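Local coordinates for protein alkaline phosphatase (Antarctic bacterium, PDB 2W5V) that probably hydrolyses phosphate monoesters as an alkaline phosphatase that uses bound zinc and magnesium ions and passes through a phosphoserine intermediate, at residues Asn36-Ile41 with Gly292-Ile297; Ile50-Tyr55 with Gly305-Ala310; Thr60-Gln65 with Asp276-Ile281; Gly170-Thr175 with Ala216-Pro221; Thr197-Phe202 with Ser232-Leu237. The protein carries 1 engineered substitution. One frame throughout, in Å; residues are numbered along the deposited sequence.

Contact 1. Residues Asn36-Ile41 with Gly292-Ile297; sequences NVILLI and GNTLVI
Between V37-L40 and L295-I297 the two strands run side by side with no slack. I38 N donates to L295 O at 2.8 Å, and the bonds from I297 N to I38 O and from L40 N to I297 O are of much the same length; all three are nearly straight and lie close to the C=O direction. On the face carrying V37, L39, L295 and I297, L39 CD1 fits against I297 CG2 at 3.7 Å, and I367 and V370 of helix 362-371 cover this side. This is the middle of the large, mostly parallel sheet of the alkaline phosphatase fold: strand 36-42 lies between 249-255 and 294-299, the two strands that helix 267-291 helps connect in a beta-alpha-beta crossover. I38 and V296 look to the other face, where A288 of that helix meets V296. The start of the pair is more polar and opens to solvent at N293. There L295 N comes to N36 O 33° out of the carbonyl plane. N36, its CG beside the backbone N (chi1 -49°), sends ND2 to T294 OG1 at 3.1 Å, in its amide plane, while its OD1 accepts from F249 N. T294 OG1 in turn bonds D291 OD2, at the end of helix 267-291.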
# COMPACT_ATOMS: atom_id res chain seq x y z
N ASN B 36 11.11 -23.47 -7.25
CA ASN B 36 9.66 -23.52 -7.07
C ASN B 36 9.06 -22.12 -6.93
O ASN B 36 9.73 -21.19 -6.49
CB ASN B 36 9.32 -24.31 -5.81
CG ASN B 36 10.04 -25.64 -5.74
OD1 ASN B 36 9.92 -26.47 -6.63
ND2 ASN B 36 10.79 -25.85 -4.66
N VAL B 37 7.78 -22.00 -7.26
CA VAL B 37 7.07 -20.74 -7.10
C VAL B 37 5.69 -21.01 -6.48
O VAL B 37 4.97 -21.90 -6.92
CB VAL B 37 6.86 -20.04 -8.45
CG1 VAL B 37 6.08 -18.75 -8.24
CG2 VAL B 37 8.19 -19.75 -9.11
N ILE B 38 5.36 -20.26 -5.44
CA ILE B 38 4.02 -20.28 -4.88
C ILE B 38 3.43 -18.88 -5.01
O ILE B 38 4.00 -17.92 -4.50
CB ILE B 38 4.04 -20.69 -3.40
CG1 ILE B 38 4.66 -22.09 -3.24
CG2 ILE B 38 2.63 -20.64 -2.83
CD1 ILE B 38 5.03 -22.44 -1.81
N LEU B 39 2.32 -18.77 -5.72
CA LEU B 39 1.66 -17.48 -5.90
C LEU B 39 0.34 -17.47 -5.14
O LEU B 39 -0.58 -18.22 -5.45
CB LEU B 39 1.41 -17.24 -7.39
CG LEU B 39 0.56 -16.02 -7.70
CD1 LEU B 39 1.23 -14.75 -7.18
CD2 LEU B 39 0.32 -15.94 -9.20
N LEU B 40 0.25 -16.64 -4.10
CA LEU B 40 -0.96 -16.58 -3.29
C LEU B 40 -1.70 -15.30 -3.62
O LEU B 40 -1.12 -14.21 -3.61
CB LEU B 40 -0.62 -16.61 -1.80
CG LEU B 40 0.26 -17.79 -1.36
CD1 LEU B 40 0.76 -17.60 0.04
CD2 LEU B 40 -0.51 -19.07 -1.47
N ILE B 41 -2.98 -15.44 -3.93
CA ILE B 41 -3.78 -14.32 -4.36
C ILE B 41 -4.93 -14.13 -3.39
O ILE B 41 -5.74 -15.03 -3.18
CB ILE B 41 -4.36 -14.56 -5.77
CG1 ILE B 41 -3.23 -14.72 -6.79
CG2 ILE B 41 -5.31 -13.44 -6.17
CD1 ILE B 41 -3.73 -15.06 -8.20
N GLY B 292 14.42 -23.31 0.99
CA GLY B 292 15.49 -22.44 0.52
C GLY B 292 15.55 -22.21 -0.99
O GLY B 292 16.35 -21.40 -1.46
N ASN B 293 14.70 -22.92 -1.73
CA ASN B 293 14.70 -22.86 -3.19
C ASN B 293 13.35 -22.44 -3.73
O ASN B 293 13.03 -22.70 -4.90
CB ASN B 293 15.04 -24.23 -3.79
CG ASN B 293 16.47 -24.65 -3.50
OD1 ASN B 293 17.40 -23.88 -3.68
ND2 ASN B 293 16.64 -25.90 -3.06
N THR B 294 12.55 -21.80 -2.89
CA THR B 294 11.16 -21.48 -3.24
C THR B 294 10.86 -19.99 -3.15
O THR B 294 11.15 -19.34 -2.13
CB THR B 294 10.18 -22.25 -2.33
OG1 THR B 294 10.39 -23.66 -2.47
CG2 THR B 294 8.73 -21.92 -2.69
N LEU B 295 10.27 -19.46 -4.21
CA LEU B 295 9.84 -18.07 -4.24
C LEU B 295 8.36 -18.00 -3.89
O LEU B 295 7.53 -18.67 -4.50
CB LEU B 295 10.07 -17.48 -5.63
CG LEU B 295 9.38 -16.15 -5.93
CD1 LEU B 295 10.05 -15.00 -5.17
CD2 LEU B 295 9.36 -15.88 -7.43
N VAL B 296 8.03 -17.19 -2.89
CA VAL B 296 6.64 -16.99 -2.51
C VAL B 296 6.23 -15.57 -2.86
O VAL B 296 6.86 -14.61 -2.42
CB VAL B 296 6.43 -17.20 -1.01
CG1 VAL B 296 4.98 -16.94 -0.64
CG2 VAL B 296 6.87 -18.60 -0.59
N ILE B 297 5.17 -15.45 -3.66
CA ILE B 297 4.64 -14.16 -4.06
C ILE B 297 3.21 -14.03 -3.54
O ILE B 297 2.40 -14.94 -3.72
CB ILE B 297 4.59 -14.00 -5.59
CG1 ILE B 297 6.00 -14.18 -6.18
CG2 ILE B 297 4.00 -12.65 -5.97
CD1 ILE B 297 5.97 -14.63 -7.63

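Contact 2. Residues Ile50-Tyr55 with Gly305-Ala310; sequences ISSTFY and GGFTLA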
# COMPACT_ATOMS: atom_id res chain seq x y z
N ILE B 50 -5.56 -5.75 4.05
CA ILE B 50 -4.35 -6.35 4.61
C ILE B 50 -4.09 -5.80 6.01
O ILE B 50 -3.74 -6.55 6.93
CB ILE B 50 -3.12 -6.05 3.71
CG1 ILE B 50 -3.23 -6.79 2.36
CG2 ILE B 50 -1.83 -6.41 4.43
CD1 ILE B 50 -2.28 -6.23 1.30
N SER B 51 -4.27 -4.50 6.16
CA SER B 51 -4.03 -3.84 7.45
C SER B 51 -4.90 -4.39 8.59
O SER B 51 -4.48 -4.38 9.76
CB SER B 51 -4.26 -2.34 7.31
OG SER B 51 -3.29 -1.79 6.44
N SER B 52 -6.09 -4.88 8.27
CA SER B 52 -6.97 -5.39 9.32
C SER B 52 -6.34 -6.53 10.11
O SER B 52 -6.64 -6.70 11.29
CB SER B 52 -8.35 -5.78 8.76
OG SER B 52 -8.28 -6.94 7.94
N THR B 53 -5.46 -7.31 9.49
CA THR B 53 -4.80 -8.41 10.20
C THR B 53 -3.89 -7.91 11.32
O THR B 53 -3.54 -8.67 12.22
CB THR B 53 -3.98 -9.32 9.26
OG1 THR B 53 -2.86 -8.60 8.71
CG2 THR B 53 -4.85 -9.83 8.12
N PHE B 54 -3.52 -6.63 11.27
CA PHE B 54 -2.66 -6.03 12.30
C PHE B 54 -3.48 -5.55 13.49
O PHE B 54 -2.91 -5.13 14.50
CB PHE B 54 -1.84 -4.87 11.72
CG PHE B 54 -0.74 -5.31 10.79
CD1 PHE B 54 -1.02 -5.71 9.50
CD2 PHE B 54 0.58 -5.34 11.22
CE1 PHE B 54 -0.01 -6.13 8.65
CE2 PHE B 54 1.59 -5.76 10.37
CZ PHE B 54 1.29 -6.15 9.09
N TYR B 55 -4.80 -5.61 13.37
CA TYR B 55 -5.69 -5.14 14.44
C TYR B 55 -6.72 -6.16 14.89
O TYR B 55 -7.21 -6.12 16.03
CB TYR B 55 -6.42 -3.87 14.00
CG TYR B 55 -5.50 -2.69 13.78
CD1 TYR B 55 -4.94 -2.45 12.54
CD2 TYR B 55 -5.18 -1.83 14.83
CE1 TYR B 55 -4.10 -1.39 12.32
CE2 TYR B 55 -4.32 -0.75 14.62
CZ TYR B 55 -3.78 -0.54 13.36
OH TYR B 55 -2.93 0.52 13.13
N GLY B 305 -14.86 -2.73 -2.17
CA GLY B 305 -15.69 -2.19 -1.11
C GLY B 305 -15.24 -0.86 -0.51
O GLY B 305 -16.00 -0.21 0.20
N GLY B 306 -14.01 -0.44 -0.80
CA GLY B 306 -13.48 0.76 -0.18
C GLY B 306 -13.37 0.56 1.32
O GLY B 306 -13.60 1.48 2.10
N PHE B 307 -13.04 -0.67 1.72
CA PHE B 307 -12.86 -1.02 3.13
C PHE B 307 -11.91 -0.02 3.80
O PHE B 307 -10.84 0.29 3.28
CB PHE B 307 -12.33 -2.46 3.23
CG PHE B 307 -12.08 -2.95 4.64
CD1 PHE B 307 -13.14 -3.37 5.46
CD2 PHE B 307 -10.79 -3.07 5.13
CE1 PHE B 307 -12.91 -3.85 6.73
CE2 PHE B 307 -10.54 -3.54 6.41
CZ PHE B 307 -11.60 -3.94 7.22
N THR B 308 -12.31 0.49 4.96
CA THR B 308 -11.56 1.53 5.65
C THR B 308 -11.53 1.29 7.16
O THR B 308 -12.56 0.98 7.77
CB THR B 308 -12.17 2.90 5.34
OG1 THR B 308 -12.08 3.14 3.93
CG2 THR B 308 -11.44 4.01 6.08
N LEU B 309 -10.35 1.41 7.76
CA LEU B 309 -10.19 1.22 9.20
C LEU B 309 -10.45 2.55 9.93
O LEU B 309 -9.55 3.13 10.56
CB LEU B 309 -8.79 0.68 9.53
CG LEU B 309 -8.52 -0.72 8.95
CD1 LEU B 309 -7.09 -1.16 9.22
CD2 LEU B 309 -9.51 -1.72 9.53
N ALA B 310 -11.69 3.01 9.84
CA ALA B 310 -12.09 4.30 10.40
C ALA B 310 -12.17 4.24 11.91
O ALA B 310 -12.23 3.16 12.51
CB ALA B 310 -13.46 4.73 9.82
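The F307 ring presents its edge to S52, whose CB lies near the ring plane 3.9 Å from CE2, while the Y55 ring is approached obliquely by L309 CD1, 4.2 Å from its CD1. L309 stands at the centre of an inverse gamma turn in the loop between strands 303-304 and 311-315, with its side chain pointing at 51-55. F307 fills the neighbouring position: with CG anti to the backbone N (chi1 180°), its ring packs against S48 and Q49 of helix 47-52 and L270 of helix 267-291. The phenylalanine is about 10 Å from a bound magnesium ion, measured from its side chain. The join also belongs to the dimer interface. K73 of the second subunit makes a cation-pi contact with Y55, and S75 of that subunit bonds the Y55 hydroxyl. The serines turn carbon, not oxygen, to the loop. S52 OG, between the backbone N and the carbonyl carbon (chi1 70°), bonds Q49 O in its own helix; S51 OG bonds L47 O and also meets T340 and L341 of the second subunit. The L309 side chain meets the helix through one methyl: CD1 sits 3.6 Å from S51 CB.

Contact 3. Residues Thr60-Gln65 with Asp276-Ile281; sequences TPNYTQ and DFDDAI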
# COMPACT_ATOMS: atom_id res chain seq x y z
N THR B 60 0.98 -11.81 15.57
CA THR B 60 1.52 -11.01 14.47
C THR B 60 1.16 -11.63 13.12
O THR B 60 1.20 -12.85 12.97
CB THR B 60 3.04 -10.90 14.59
OG1 THR B 60 3.38 -10.47 15.91
CG2 THR B 60 3.59 -9.92 13.58
N PRO B 61 0.80 -10.79 12.14
CA PRO B 61 0.49 -11.32 10.80
C PRO B 61 1.73 -11.84 10.10
O PRO B 61 2.82 -11.30 10.27
CB PRO B 61 -0.02 -10.09 10.05
CG PRO B 61 -0.40 -9.10 11.09
CD PRO B 61 0.50 -9.36 12.25
N ASN B 62 1.56 -12.88 9.29
CA ASN B 62 2.67 -13.42 8.52
C ASN B 62 3.14 -12.42 7.46
O ASN B 62 4.28 -12.49 6.99
CB ASN B 62 2.29 -14.77 7.93
CG ASN B 62 2.18 -15.85 8.99
OD1 ASN B 62 3.16 -16.13 9.69
ND2 ASN B 62 1.00 -16.43 9.14
N TYR B 63 2.28 -11.47 7.11
CA TYR B 63 2.72 -10.36 6.27
C TYR B 63 4.05 -9.75 6.75
O TYR B 63 4.87 -9.33 5.94
CB TYR B 63 1.65 -9.26 6.21
CG TYR B 63 0.50 -9.55 5.28
CD1 TYR B 63 -0.75 -9.89 5.79
CD2 TYR B 63 0.66 -9.50 3.90
CE1 TYR B 63 -1.82 -10.18 4.94
CE2 TYR B 63 -0.40 -9.78 3.04
CZ TYR B 63 -1.64 -10.11 3.56
OH TYR B 63 -2.69 -10.39 2.71
N THR B 64 4.26 -9.69 8.07
CA THR B 64 5.44 -9.00 8.59
C THR B 64 6.77 -9.70 8.27
O THR B 64 7.84 -9.13 8.47
CB THR B 64 5.37 -8.77 10.12
OG1 THR B 64 5.31 -10.04 10.78
CG2 THR B 64 4.15 -7.94 10.47
N GLN B 65 6.70 -10.93 7.79
CA GLN B 65 7.90 -11.65 7.38
C GLN B 65 8.50 -11.09 6.08
O GLN B 65 9.66 -11.36 5.78
CB GLN B 65 7.62 -13.14 7.20
CG GLN B 65 7.20 -13.85 8.47
CD GLN B 65 7.09 -15.35 8.29
OE1 GLN B 65 8.03 -16.01 7.85
NE2 GLN B 65 5.93 -15.91 8.63
N ASP B 276 -7.66 -15.94 7.56
CA ASP B 276 -7.39 -17.30 7.06
C ASP B 276 -6.32 -17.27 5.97
O ASP B 276 -5.41 -18.10 5.96
CB ASP B 276 -8.69 -17.93 6.51
CG ASP B 276 -8.46 -19.30 5.91
OD1 ASP B 276 -8.00 -20.20 6.64
OD2 ASP B 276 -8.73 -19.47 4.70
N PHE B 277 -6.42 -16.30 5.06
CA PHE B 277 -5.43 -16.12 4.00
C PHE B 277 -4.03 -15.90 4.58
O PHE B 277 -3.06 -16.49 4.12
CB PHE B 277 -5.82 -14.95 3.09
CG PHE B 277 -4.87 -14.72 1.95
CD1 PHE B 277 -4.88 -15.56 0.83
CD2 PHE B 277 -3.96 -13.67 1.99
CE1 PHE B 277 -4.00 -15.35 -0.23
CE2 PHE B 277 -3.07 -13.45 0.94
CZ PHE B 277 -3.09 -14.30 -0.18
N ASP B 278 -3.93 -15.07 5.62
CA ASP B 278 -2.65 -14.85 6.27
C ASP B 278 -2.09 -16.14 6.87
O ASP B 278 -0.87 -16.35 6.89
CB ASP B 278 -2.74 -13.77 7.36
CG ASP B 278 -1.38 -13.46 7.96
OD1 ASP B 278 -0.56 -12.79 7.29
OD2 ASP B 278 -1.11 -13.89 9.10
N ASP B 279 -2.96 -17.02 7.36
CA ASP B 279 -2.52 -18.34 7.80
C ASP B 279 -1.86 -19.12 6.65
O ASP B 279 -0.80 -19.73 6.83
CB ASP B 279 -3.69 -19.15 8.37
CG ASP B 279 -4.02 -18.75 9.81
OD1 ASP B 279 -3.24 -17.99 10.43
OD2 ASP B 279 -5.06 -19.20 10.33
N ALA B 280 -2.49 -19.09 5.48
CA ALA B 280 -1.94 -19.74 4.29
C ALA B 280 -0.58 -19.15 3.93
O ALA B 280 0.32 -19.87 3.52
CB ALA B 280 -2.89 -19.61 3.12
N ILE B 281 -0.44 -17.84 4.08
CA ILE B 281 0.85 -17.21 3.85
C ILE B 281 1.92 -17.83 4.76
O ILE B 281 3.01 -18.15 4.32
CB ILE B 281 0.81 -15.68 4.08
CG1 ILE B 281 -0.09 -15.00 3.05
CG2 ILE B 281 2.22 -15.10 4.04
CD1 ILE B 281 -0.23 -13.49 3.28
O HOH W 1 -0.05 -18.20 11.05
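The D278 carboxylate receives two successive backbone amides at the start of the 3-10 segment 62-65. N62 N donates to OD2 at 2.9 Å and almost straight (173°), Y63 N to OD1 at 3.1 Å and more bent (142°), each oxygen using its syn lone pair. N62 returns to the same residue with its side chain: ND2 bonds D278 O at 2.9 Å, coming from well above the carbonyl plane, and also meets a water shared with D279 OD1. Beside these polar bonds, I281 CD1 sits over one face of the Y63 ring, offset toward the rim and 3.8 Å from the centroid, in a CH-pi contact. The Y63 hydroxyl oxygen comes to the edge of the F277 ring, 3.6 Å from CE2. D278 reaches the loop because its CG is anti to the backbone N (chi1 -175°). K57 then forms salt bridges to both D278 OD2 and D279 OD1, and the buried D278, with this lysine and two amides around it, is likely to stay ionised. Y63 in turn meets F345 ring to ring and I357 of the second subunit. The contact joins the loop between helix 47-52 and strand 68-73 to the long helix 267-291, whose F277 and I281 rest on L40 of strand 36-42 and whose A280 packs against L231 and S232 of helix 230-242.

Contact 4. Residues Gly170-Thr175 with Ala216-Pro221; sequences GLNYFT and ADEAMP
G170, L171 and N172 turn successive amides to the carbonyls of 216-218: L171 N bonds A216 O at 2.9 Å and N172 N bonds D217 O at 2.9 Å, both nearly straight, while G170 N makes only weak bonds to A216 O and E218 O. G170 takes backbone angles (phi 99°) that suit glycine, and so turns the chain from strand 165-169 into the short helix 172-175. The side chains gather round E218. Its chain bends at chi2 (-76°), which brings CD back toward the helix, and each carboxylate oxygen finds its own donor. OE1 takes N172 ND2 at 2.6 Å on its anti lone pair, with the oxygen in the plane of the asparagine amide. OE2 takes the Y173 hydroxyl on its syn lone pair, also at 2.6 Å, the phenol ring standing steeply to the carboxylate (74° between planes). A water bridges N172 OD1 and D217 OD1, its bond to the aspartate weak, and L171 CB rests 3.4 Å from A216 O. Strands 165-169 and 210-214 are neighbours in the sheet, so this contact ties together the loops that follow them, at the end of the parallel strands where the metal sites lie. The Y173 ring also packs on S132 and T134, and its side chain is about 8 Å from that of the engineered D135. Two short bonds from neutral donors, one to each oxygen, are consistent with an ionised E218, its charge spread over OE1 and OE2.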
# COMPACT_ATOMS: atom_id res chain seq x y z
N GLY B 170 -17.16 -26.39 -6.36
CA GLY B 170 -17.62 -26.43 -7.74
C GLY B 170 -18.01 -27.78 -8.29
O GLY B 170 -18.04 -27.97 -9.51
N LEU B 171 -18.33 -28.73 -7.42
CA LEU B 171 -18.74 -30.06 -7.88
C LEU B 171 -19.90 -29.97 -8.87
O LEU B 171 -20.02 -30.78 -9.79
CB LEU B 171 -19.11 -30.96 -6.70
CG LEU B 171 -19.42 -32.42 -7.03
CD1 LEU B 171 -18.26 -33.08 -7.75
CD2 LEU B 171 -19.76 -33.18 -5.76
N ASN B 172 -20.77 -28.98 -8.68
CA ASN B 172 -21.91 -28.78 -9.55
C ASN B 172 -21.53 -28.65 -11.03
O ASN B 172 -22.23 -29.16 -11.90
CB ASN B 172 -22.71 -27.54 -9.12
CG ASN B 172 -23.67 -27.82 -7.98
OD1 ASN B 172 -23.88 -28.97 -7.60
ND2 ASN B 172 -24.25 -26.76 -7.43
N TYR B 173 -20.43 -27.96 -11.30
CA TYR B 173 -20.03 -27.70 -12.69
C TYR B 173 -19.46 -28.94 -13.40
O TYR B 173 -19.27 -28.94 -14.62
CB TYR B 173 -19.06 -26.51 -12.74
CG TYR B 173 -19.70 -25.30 -12.10
CD1 TYR B 173 -19.45 -24.97 -10.77
CD2 TYR B 173 -20.60 -24.51 -12.81
CE1 TYR B 173 -20.06 -23.88 -10.17
CE2 TYR B 173 -21.21 -23.42 -12.22
CZ TYR B 173 -20.94 -23.11 -10.91
OH TYR B 173 -21.55 -22.03 -10.33
N PHE B 174 -19.23 -29.99 -12.62
CA PHE B 174 -18.74 -31.25 -13.16
C PHE B 174 -19.80 -32.36 -13.20
O PHE B 174 -19.75 -33.25 -14.06
CB PHE B 174 -17.53 -31.73 -12.34
CG PHE B 174 -16.32 -30.85 -12.48
CD1 PHE B 174 -15.33 -31.16 -13.39
CD2 PHE B 174 -16.19 -29.72 -11.70
CE1 PHE B 174 -14.21 -30.35 -13.52
CE2 PHE B 174 -15.07 -28.90 -11.82
CZ PHE B 174 -14.08 -29.22 -12.73
N THR B 175 -20.76 -32.33 -12.28
CA THR B 175 -21.69 -33.45 -12.13
C THR B 175 -23.17 -33.08 -12.18
O THR B 175 -24.02 -33.97 -12.15
CB THR B 175 -21.44 -34.20 -10.82
OG1 THR B 175 -21.88 -33.39 -9.72
CG2 THR B 175 -19.98 -34.54 -10.66
N ALA B 216 -17.19 -29.17 -2.34
CA ALA B 216 -18.43 -28.44 -2.16
C ALA B 216 -19.14 -28.37 -3.50
O ALA B 216 -18.49 -28.46 -4.54
CB ALA B 216 -18.16 -27.04 -1.63
N ASP B 217 -20.46 -28.23 -3.47
CA ASP B 217 -21.23 -28.16 -4.71
C ASP B 217 -20.92 -26.86 -5.44
O ASP B 217 -20.73 -26.86 -6.65
CB ASP B 217 -22.73 -28.25 -4.42
CG ASP B 217 -23.14 -29.61 -3.88
OD1 ASP B 217 -22.32 -30.55 -3.92
OD2 ASP B 217 -24.30 -29.74 -3.42
N GLU B 218 -20.87 -25.76 -4.68
CA GLU B 218 -20.48 -24.47 -5.23
C GLU B 218 -19.24 -23.95 -4.49
O GLU B 218 -18.19 -24.58 -4.54
CB GLU B 218 -21.65 -23.48 -5.13
CG GLU B 218 -22.87 -23.91 -5.95
CD GLU B 218 -22.68 -23.68 -7.44
OE1 GLU B 218 -23.22 -24.47 -8.25
OE2 GLU B 218 -21.99 -22.71 -7.81
N ALA B 219 -19.35 -22.83 -3.79
CA ALA B 219 -18.21 -22.33 -3.03
C ALA B 219 -18.02 -23.18 -1.78
O ALA B 219 -18.97 -23.78 -1.28
CB ALA B 219 -18.40 -20.87 -2.65
N MET B 220 -16.79 -23.22 -1.27
CA MET B 220 -16.53 -23.80 0.04
C MET B 220 -17.25 -22.97 1.09
O MET B 220 -17.61 -21.82 0.83
CB MET B 220 -15.03 -23.79 0.35
CG MET B 220 -14.18 -24.55 -0.65
SD MET B 220 -14.45 -26.32 -0.52
CE MET B 220 -13.86 -26.62 1.15
N PRO B 221 -17.46 -23.54 2.28
CA PRO B 221 -18.10 -22.80 3.37
C PRO B 221 -17.30 -21.55 3.72
O PRO B 221 -16.09 -21.52 3.46
CB PRO B 221 -18.06 -23.80 4.54
CG PRO B 221 -18.02 -25.15 3.87
CD PRO B 221 -17.21 -24.95 2.63
O HOH W 2 -22.66 -30.96 -6.64

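Contact 5. Residues Thr197-Phe202 with Ser232-Leu237; sequences TALTDF and SAATDL. Unlike the reference sequence in segment 197-202: A198 (reference Gly).
D201, whose carbonyl carbon lies against L237 CD1, is held at its polar end: its side chain is the N-cap of helix 202-205, capping a backbone N just past F202, and its OD1 bonds S204 OG. The cap ends the loop 199-201 where helix 202-205 begins, and the contact with helix 230-242 is made by methyl groups. L237, with CG anti to its backbone N (chi1 -171°), spreads its two branches along the loop. CD1 touches F202 N at 3.5 Å and lies 4.2 Å from F202 CB; CD2 sits 3.6 Å from T200 O and 4.0 Å from L199 CD2. Backbone polar atoms of the loop are thus lined by hydrocarbon on this side. L199 reaches the other way, its side chain sliding past that of L237 in the opposite direction. Its CD1 lodges beside the preceding turn of the helix, 3.6 Å from A234 N and against the CB atoms of A233 and A234, where the small alanines let the leucine come close to the helix backbone. F213 of strand 210-214 packs against L199, T200 and L237 alike, and I205 of helix 202-205 adds to T200 and L237. The loop after edge strand 192-195 is in this way laid on helix 230-242, which on another side packs through S232 against D279 and A280 of helix 267-291.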
# COMPACT_ATOMS: atom_id res chain seq x y z
N THR B 197 -15.02 -36.04 -0.89
CA THR B 197 -15.43 -36.22 0.49
C THR B 197 -14.73 -35.25 1.44
O THR B 197 -15.37 -34.46 2.12
CB THR B 197 -15.17 -37.65 0.96
OG1 THR B 197 -15.88 -38.57 0.12
CG2 THR B 197 -15.64 -37.83 2.39
N ALA B 198 -13.40 -35.32 1.48
CA ALA B 198 -12.62 -34.45 2.36
C ALA B 198 -11.17 -34.40 1.91
O ALA B 198 -10.72 -35.26 1.15
CB ALA B 198 -12.72 -34.93 3.81
N LEU B 199 -10.44 -33.38 2.37
CA LEU B 199 -8.99 -33.37 2.15
C LEU B 199 -8.41 -34.51 2.96
O LEU B 199 -8.85 -34.77 4.07
CB LEU B 199 -8.37 -32.06 2.64
CG LEU B 199 -8.30 -30.84 1.74
CD1 LEU B 199 -7.53 -29.74 2.50
CD2 LEU B 199 -7.65 -31.14 0.40
N THR B 200 -7.41 -35.18 2.40
CA THR B 200 -6.75 -36.27 3.08
C THR B 200 -5.32 -35.85 3.39
O THR B 200 -4.95 -34.69 3.18
CB THR B 200 -6.72 -37.51 2.19
OG1 THR B 200 -6.05 -37.19 0.97
CG2 THR B 200 -8.13 -37.96 1.86
N ASP B 201 -4.51 -36.78 3.89
CA ASP B 201 -3.10 -36.50 4.12
C ASP B 201 -2.28 -36.92 2.90
O ASP B 201 -2.81 -37.53 1.97
CB ASP B 201 -2.59 -37.21 5.37
CG ASP B 201 -2.38 -38.70 5.16
OD1 ASP B 201 -3.08 -39.28 4.30
OD2 ASP B 201 -1.52 -39.28 5.85
N PHE B 202 -0.99 -36.60 2.91
CA PHE B 202 -0.14 -36.89 1.77
C PHE B 202 -0.08 -38.38 1.42
O PHE B 202 -0.24 -38.76 0.26
CB PHE B 202 1.27 -36.34 1.96
CG PHE B 202 2.21 -36.66 0.83
CD1 PHE B 202 1.93 -36.25 -0.46
CD2 PHE B 202 3.37 -37.38 1.06
CE1 PHE B 202 2.78 -36.54 -1.50
CE2 PHE B 202 4.23 -37.68 0.02
CZ PHE B 202 3.94 -37.26 -1.26
N SER B 232 -4.88 -23.43 4.12
CA SER B 232 -3.53 -23.84 4.51
C SER B 232 -3.28 -25.33 4.25
O SER B 232 -2.28 -25.70 3.64
CB SER B 232 -3.26 -23.52 5.98
OG SER B 232 -3.21 -22.12 6.17
N ALA B 233 -4.19 -26.17 4.72
CA ALA B 233 -4.02 -27.62 4.60
C ALA B 233 -3.91 -28.06 3.14
O ALA B 233 -3.10 -28.93 2.81
CB ALA B 233 -5.17 -28.36 5.29
N ALA B 234 -4.73 -27.46 2.27
CA ALA B 234 -4.73 -27.82 0.86
C ALA B 234 -3.47 -27.32 0.16
O ALA B 234 -2.94 -27.98 -0.73
CB ALA B 234 -5.98 -27.29 0.17
N THR B 235 -3.00 -26.15 0.57
CA THR B 235 -1.74 -25.62 0.04
C THR B 235 -0.57 -26.52 0.47
O THR B 235 0.31 -26.84 -0.33
CB THR B 235 -1.50 -24.18 0.52
OG1 THR B 235 -2.57 -23.35 0.07
CG2 THR B 235 -0.19 -23.64 -0.03
N ASP B 236 -0.57 -26.92 1.74
CA ASP B 236 0.50 -27.77 2.25
C ASP B 236 0.48 -29.13 1.56
O ASP B 236 1.52 -29.73 1.27
CB ASP B 236 0.37 -27.95 3.75
CG ASP B 236 1.58 -28.63 4.36
OD1 ASP B 236 2.66 -28.00 4.38
OD2 ASP B 236 1.45 -29.79 4.81
N LEU B 237 -0.72 -29.63 1.31
CA LEU B 237 -0.88 -30.90 0.62
C LEU B 237 -0.37 -30.78 -0.82
O LEU B 237 0.34 -31.66 -1.32
CB LEU B 237 -2.35 -31.33 0.63
CG LEU B 237 -2.65 -32.74 0.13
CD1 LEU B 237 -1.95 -33.77 1.01
CD2 LEU B 237 -4.15 -32.97 0.12

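Contact 3 is the hub. It touches contact 1 through L40 CB and F277 CZ at 3.8 Å, contact 2 through F54 CE2 and T64 CG2 at 3.4 Å, and contact 5 through A280 N and S232 OG at 3.2 Å. Contact 4 stands apart, its nearest atoms about 7 Å from contact 5 and 8 Å from contact 3. Contacts 3, 4 and 5 all fall within the chain loop closed by contact 1. The side chains of F277 and L39 are about 10 and 12 Å from a bound magnesium ion, and Y173 of contact 4 about 13 Å. Contacts 2 and 3 also meet the second subunit.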